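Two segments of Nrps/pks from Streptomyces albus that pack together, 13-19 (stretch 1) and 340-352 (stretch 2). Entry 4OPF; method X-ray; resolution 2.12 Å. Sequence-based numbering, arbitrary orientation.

Stretch 1, residues 13-19: GMSGRFP
Stretch 2, residues 340-352: IAGVIKTVLMLRN

A β-strand already under way at Gly13 and running to Arg17 lies across an α-helix that enters before Ile340 and runs on through Arg351; their axes approach to 10.0 Å and their N-to-C directions make an angle of 124°, a steeply oblique crossing, nearer perpendicular than antiparallel (signed angle -124°). The register is set by two pairs: Met14 CA sits 7.9 Å from Ile344 CA, and Phe18 CA 7.9 Å from Ala341 CA. Ala341 to Arg351 hold phi/psi near -63/-44; Ile340 is -80/-33 and Asn352 -85/-3. Hydrogen bonds run i to i-4, such as Leu348 N to Ile344 O at 2.8 Å. No hydrogen bond joins the stretches; 346 Å² of surface is buried, both sides summed, mostly by apolar side chains.

Gly13 is extended (-169/153) and makes no contact. Met14, a selenomethionine at -159/154, points toward the helix and has the largest covered area. With chi1 at 55° (p), chi2 at -171° (t) and chi3 at -17°, between wells, it reaches along the helix: CE lies 3.7 Å from Ile344 CG1, and SE lies 3.5 Å from Val347 CG1 and 4.3 Å from Arg351 NH1. The last is a loose van der Waals contact, oblique to the exposed guanidinium (Arg351 t, t, chi3 109°, chi4 -167°). Ile344 (m, t) and Val347 (t) thus offer branched aliphatic surface to a long, flexible chain.

Strand alternation turns Ser15 (-152/161, chi1 t) away, while its O comes within 3.8 Å of Ile344 CD1. Gly16 (-178/172) leaves room: an ideal CB would lie 3.4 Å from Ile344 CD1 and 3.2 Å from Phe18 CE2. Arg17 (-152/129; t, t, m, chi4 -174°) stays out of reach.

Past the strand, Phe18 (-142/165, chi1 -62°, chi2 -74°) points toward the helix. Its CE1 lies 3.6 Å from Ala341 CB, a small methyl that admits the ring closely, and its CZ lies 4.3 Å from Ile344 CD1, at the ring edge. Ile344 therefore serves both anchors, Met14 and Phe18. Pro19 (-53/134) continues beyond reach.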

ATOM      1  N   GLY A  13      -5.248 -16.502  13.079  1.00 24.53           N
ATOM      2  CA  GLY A  13      -4.255 -16.540  14.100  1.00 26.41           C
ATOM      3  C   GLY A  13      -3.840 -15.147  14.494  1.00 25.09           C
ATOM      4  O   GLY A  13      -3.955 -14.213  13.686  1.00 22.57           O
HETATM    5  N   MSE A  14      -3.380 -14.995  15.733  1.00 24.56           N
HETATM    6  CA  MSE A  14      -2.996 -13.689  16.194  1.00 26.23           C
HETATM    7  C   MSE A  14      -2.069 -13.773  17.351  1.00 24.28           C
HETATM    8  O   MSE A  14      -2.118 -14.707  18.123  1.00 24.09           O
HETATM    9  CB  MSE A  14      -4.227 -12.883  16.606  1.00 29.29           C
HETATM   10  CG  MSE A  14      -5.064 -13.629  17.657  1.00 38.00           C
HETATM   11 SE   MSE A  14      -6.833 -12.699  17.982  0.65 45.24          SE
HETATM   12  CE  MSE A  14      -6.424 -11.066  17.230  1.00 28.18           C
ATOM     13  N   SER A  15      -1.271 -12.741  17.493  1.00 23.90           N
ATOM     14  CA  SER A  15      -0.369 -12.580  18.595  1.00 25.83           C
ATOM     15  C   SER A  15      -0.157 -11.120  18.807  1.00 25.58           C
ATOM     16  O   SER A  15      -0.398 -10.289  17.918  1.00 26.94           O
ATOM     17  CB  SER A  15       0.984 -13.178  18.287  1.00 29.65           C
ATOM     18  OG  SER A  15       1.718 -13.275  19.524  1.00 33.97           O
ATOM     19  N   GLY A  16       0.309 -10.773  19.979  1.00 25.23           N
ATOM     20  CA  GLY A  16       0.664  -9.384  20.267  1.00 26.57           C
ATOM     21  C   GLY A  16       1.234  -9.141  21.653  1.00 26.85           C
ATOM     22  O   GLY A  16       1.244 -10.043  22.472  1.00 27.53           O
ATOM     23  N   ARG A  17       1.707  -7.922  21.879  1.00 26.33           N
ATOM     24  CA  ARG A  17       2.386  -7.555  23.094  1.00 29.60           C
ATOM     25  C   ARG A  17       2.145  -6.085  23.303  1.00 28.85           C
ATOM     26  O   ARG A  17       2.362  -5.321  22.398  1.00 27.02           O
ATOM     27  CB  ARG A  17       3.884  -7.818  22.888  1.00 33.84           C
ATOM     28  CG  ARG A  17       4.654  -7.891  24.134  1.00 40.23           C
ATOM     29  CD  ARG A  17       6.131  -8.258  23.965  1.00 41.85           C
ATOM     30  NE  ARG A  17       6.337  -9.331  22.984  1.00 46.18           N
ATOM     31  CZ  ARG A  17       7.538  -9.908  22.736  1.00 49.37           C
ATOM     32  NH1 ARG A  17       7.651 -10.864  21.826  1.00 42.99           N
ATOM     33  NH2 ARG A  17       8.636  -9.528  23.424  1.00 47.26           N
ATOM     34  N   PHE A  18       1.687  -5.681  24.488  1.00 29.42           N
ATOM     35  CA  PHE A  18       1.341  -4.285  24.775  1.00 28.57           C
ATOM     36  C   PHE A  18       1.750  -3.955  26.196  1.00 30.02           C
ATOM     37  O   PHE A  18       2.058  -4.849  26.965  1.00 29.65           O
ATOM     38  CB  PHE A  18      -0.175  -4.100  24.590  1.00 30.12           C
ATOM     39  CG  PHE A  18      -0.638  -4.365  23.192  1.00 28.37           C
ATOM     40  CD1 PHE A  18      -0.386  -3.456  22.199  1.00 27.06           C
ATOM     41  CD2 PHE A  18      -1.255  -5.544  22.868  1.00 29.74           C
ATOM     42  CE1 PHE A  18      -0.759  -3.711  20.884  1.00 27.61           C
ATOM     43  CE2 PHE A  18      -1.636  -5.810  21.568  1.00 28.83           C
ATOM     44  CZ  PHE A  18      -1.379  -4.888  20.557  1.00 26.91           C
ATOM     45  N   PRO A  19       1.812  -2.668  26.547  1.00 31.47           N
ATOM     46  CA  PRO A  19       2.184  -2.330  27.922  1.00 34.29           C
ATOM     47  C   PRO A  19       1.303  -3.063  28.918  1.00 33.56           C
ATOM     48  O   PRO A  19       0.113  -3.158  28.720  1.00 33.93           O
ATOM     49  CB  PRO A  19       1.988  -0.811  27.973  1.00 35.30           C
ATOM     50  CG  PRO A  19       2.177  -0.378  26.550  1.00 33.78           C
ATOM     51  CD  PRO A  19       1.583  -1.473  25.724  1.00 32.13           C
ATOM     52  N   ILE A 340      -3.903  -1.719  15.542  1.00 31.69           N
ATOM     53  CA  ILE A 340      -3.811  -3.160  15.656  1.00 28.30           C
ATOM     54  C   ILE A 340      -4.182  -3.524  17.097  1.00 24.72           C
ATOM     55  O   ILE A 340      -4.753  -4.567  17.300  1.00 24.22           O
ATOM     56  CB  ILE A 340      -2.430  -3.780  15.209  1.00 29.49           C
ATOM     57  CG1 ILE A 340      -2.603  -5.276  14.977  1.00 29.72           C
ATOM     58  CG2 ILE A 340      -1.377  -3.610  16.241  1.00 29.21           C
ATOM     59  CD1 ILE A 340      -3.334  -5.526  13.694  1.00 33.98           C
ATOM     60  N   ALA A 341      -3.867  -2.682  18.070  1.00 23.34           N
ATOM     61  CA  ALA A 341      -4.332  -2.881  19.441  1.00 24.88           C
ATOM     62  C   ALA A 341      -5.855  -2.878  19.565  1.00 26.91           C
ATOM     63  O   ALA A 341      -6.440  -3.721  20.247  1.00 25.92           O
ATOM     64  CB  ALA A 341      -3.752  -1.836  20.343  1.00 27.10           C
ATOM     65  N   GLY A 342      -6.488  -1.975  18.832  1.00 26.02           N
ATOM     66  CA  GLY A 342      -7.903  -1.904  18.745  1.00 25.72           C
ATOM     67  C   GLY A 342      -8.535  -3.076  18.066  1.00 25.63           C
ATOM     68  O   GLY A 342      -9.516  -3.583  18.561  1.00 23.94           O
ATOM     69  N   VAL A 343      -7.975  -3.542  16.944  1.00 23.85           N
ATOM     70  CA  VAL A 343      -8.522  -4.673  16.253  1.00 23.56           C
ATOM     71  C   VAL A 343      -8.393  -5.918  17.109  1.00 23.81           C
ATOM     72  O   VAL A 343      -9.332  -6.678  17.206  1.00 24.30           O
ATOM     73  CB  VAL A 343      -7.841  -4.849  14.876  1.00 28.23           C
ATOM     74  CG1 VAL A 343      -8.133  -6.206  14.255  1.00 27.69           C
ATOM     75  CG2 VAL A 343      -8.320  -3.737  13.927  1.00 29.58           C
ATOM     76  N   ILE A 344      -7.256  -6.115  17.758  1.00 21.93           N
ATOM     77  CA  ILE A 344      -7.045  -7.322  18.590  1.00 25.42           C
ATOM     78  C   ILE A 344      -8.019  -7.321  19.802  1.00 24.87           C
ATOM     79  O   ILE A 344      -8.639  -8.351  20.100  1.00 23.61           O
ATOM     80  CB  ILE A 344      -5.571  -7.451  19.034  1.00 26.57           C
ATOM     81  CG1 ILE A 344      -4.724  -7.816  17.784  1.00 28.28           C
ATOM     82  CG2 ILE A 344      -5.386  -8.490  20.133  1.00 27.52           C
ATOM     83  CD1 ILE A 344      -3.237  -7.827  18.015  1.00 27.81           C
ATOM     84  N   LYS A 345      -8.187  -6.169  20.428  1.00 23.40           N
ATOM     85  CA  LYS A 345      -9.171  -6.003  21.497  1.00 25.48           C
ATOM     86  C   LYS A 345     -10.567  -6.441  21.063  1.00 25.24           C
ATOM     87  O   LYS A 345     -11.224  -7.230  21.717  1.00 25.13           O
ATOM     88  CB  LYS A 345      -9.248  -4.550  21.983  1.00 27.43           C
ATOM     89  CG  LYS A 345     -10.543  -4.244  22.751  1.00 29.84           C
ATOM     90  CD  LYS A 345     -10.518  -2.839  23.328  1.00 30.76           C
ATOM     91  CE  LYS A 345     -11.910  -2.387  23.693  1.00 30.35           C
ATOM     92  NZ  LYS A 345     -11.845  -0.978  24.206  1.00 31.22           N
ATOM     93  N   THR A 346     -11.003  -5.913  19.952  1.00 25.26           N
ATOM     94  CA  THR A 346     -12.317  -6.247  19.420  1.00 27.96           C
ATOM     95  C   THR A 346     -12.449  -7.711  19.035  1.00 28.54           C
ATOM     96  O   THR A 346     -13.492  -8.276  19.275  1.00 25.48           O
ATOM     97  CB  THR A 346     -12.594  -5.381  18.197  1.00 31.78           C
ATOM     98  OG1 THR A 346     -12.558  -4.021  18.623  1.00 34.99           O
ATOM     99  CG2 THR A 346     -13.940  -5.629  17.695  1.00 37.10           C
ATOM    100  N   VAL A 347     -11.399  -8.323  18.444  1.00 24.72           N
ATOM    101  CA  VAL A 347     -11.435  -9.723  18.119  1.00 25.07           C
ATOM    102  C   VAL A 347     -11.551 -10.518  19.396  1.00 26.05           C
ATOM    103  O   VAL A 347     -12.317 -11.453  19.475  1.00 28.12           O
ATOM    104  CB  VAL A 347     -10.186 -10.176  17.320  1.00 26.82           C
ATOM    105  CG1 VAL A 347     -10.105 -11.702  17.283  1.00 27.67           C
ATOM    106  CG2 VAL A 347     -10.197  -9.523  15.926  1.00 26.93           C
ATOM    107  N   LEU A 348     -10.799 -10.149  20.407  1.00 25.56           N
ATOM    108  CA  LEU A 348     -10.900 -10.855  21.674  1.00 27.13           C
ATOM    109  C   LEU A 348     -12.296 -10.719  22.341  1.00 28.76           C
ATOM    110  O   LEU A 348     -12.831 -11.685  22.919  1.00 29.33           O
ATOM    111  CB  LEU A 348      -9.817 -10.364  22.620  1.00 27.37           C
ATOM    112  CG  LEU A 348      -8.404 -10.766  22.240  1.00 28.27           C
ATOM    113  CD1 LEU A 348      -7.416 -10.061  23.155  1.00 29.68           C
ATOM    114  CD2 LEU A 348      -8.238 -12.262  22.398  1.00 30.39           C
HETATM  115  N   MSE A 349     -12.865  -9.529  22.280  1.00 27.42           N
HETATM  116  CA  MSE A 349     -14.234  -9.303  22.781  1.00 28.31           C
HETATM  117  C   MSE A 349     -15.220 -10.187  22.087  1.00 29.52           C
HETATM  118  O   MSE A 349     -16.060 -10.793  22.734  1.00 29.91           O
HETATM  119  CB  MSE A 349     -14.630  -7.863  22.579  1.00 27.50           C
HETATM  120  CG  MSE A 349     -14.054  -7.016  23.729  1.00 28.65           C
HETATM  121 SE   MSE A 349     -14.474  -5.110  23.405  0.65 29.60          SE
HETATM  122  CE  MSE A 349     -16.346  -5.386  22.933  1.00 31.11           C
ATOM    123  N   LEU A 350     -15.153 -10.244  20.754  1.00 30.17           N
ATOM    124  CA  LEU A 350     -16.074 -11.055  19.928  1.00 30.23           C
ATOM    125  C   LEU A 350     -15.929 -12.540  20.206  1.00 32.76           C
ATOM    126  O   LEU A 350     -16.912 -13.260  20.432  1.00 36.49           O
ATOM    127  CB  LEU A 350     -15.860 -10.785  18.434  1.00 29.91           C
ATOM    128  CG  LEU A 350     -16.305  -9.419  17.942  1.00 28.30           C
ATOM    129  CD1 LEU A 350     -15.691  -9.148  16.567  1.00 27.40           C
ATOM    130  CD2 LEU A 350     -17.828  -9.326  17.860  1.00 30.27           C
ATOM    131  N   ARG A 351     -14.686 -12.984  20.293  1.00 34.67           N
ATOM    132  CA  ARG A 351     -14.382 -14.349  20.646  1.00 36.14           C
ATOM    133  C   ARG A 351     -14.870 -14.727  22.046  1.00 37.23           C
ATOM    134  O   ARG A 351     -15.391 -15.818  22.212  1.00 36.57           O
ATOM    135  CB  ARG A 351     -12.861 -14.557  20.543  1.00 38.57           C
ATOM    136  CG  ARG A 351     -12.433 -15.983  20.521  1.00 46.03           C
ATOM    137  CD  ARG A 351     -10.948 -16.104  20.184  1.00 50.96           C
ATOM    138  NE  ARG A 351     -10.143 -16.528  21.323  1.00 56.16           N
ATOM    139  CZ  ARG A 351      -8.812 -16.479  21.367  1.00 58.52           C
ATOM    140  NH1 ARG A 351      -8.097 -16.005  20.352  1.00 51.01           N
ATOM    141  NH2 ARG A 351      -8.188 -16.884  22.458  1.00 63.86           N
ATOM    142  N   ASN A 352     -14.641 -13.881  23.059  1.00 34.77           N
ATOM    143  CA  ASN A 352     -15.110 -14.186  24.412  1.00 36.91           C
ATOM    144  C   ASN A 352     -16.552 -13.766  24.668  1.00 37.92           C
ATOM    145  O   ASN A 352     -17.052 -13.994  25.751  1.00 38.77           O
ATOM    146  CB  ASN A 352     -14.236 -13.522  25.444  1.00 37.89           C
ATOM    147  CG  ASN A 352     -12.838 -14.109  25.474  1.00 41.44           C
ATOM    148  OD1 ASN A 352     -12.674 -15.169  26.003  1.00 47.01           O
ATOM    149  ND2 ASN A 352     -11.844 -13.406  24.961  1.00 37.88           N
TER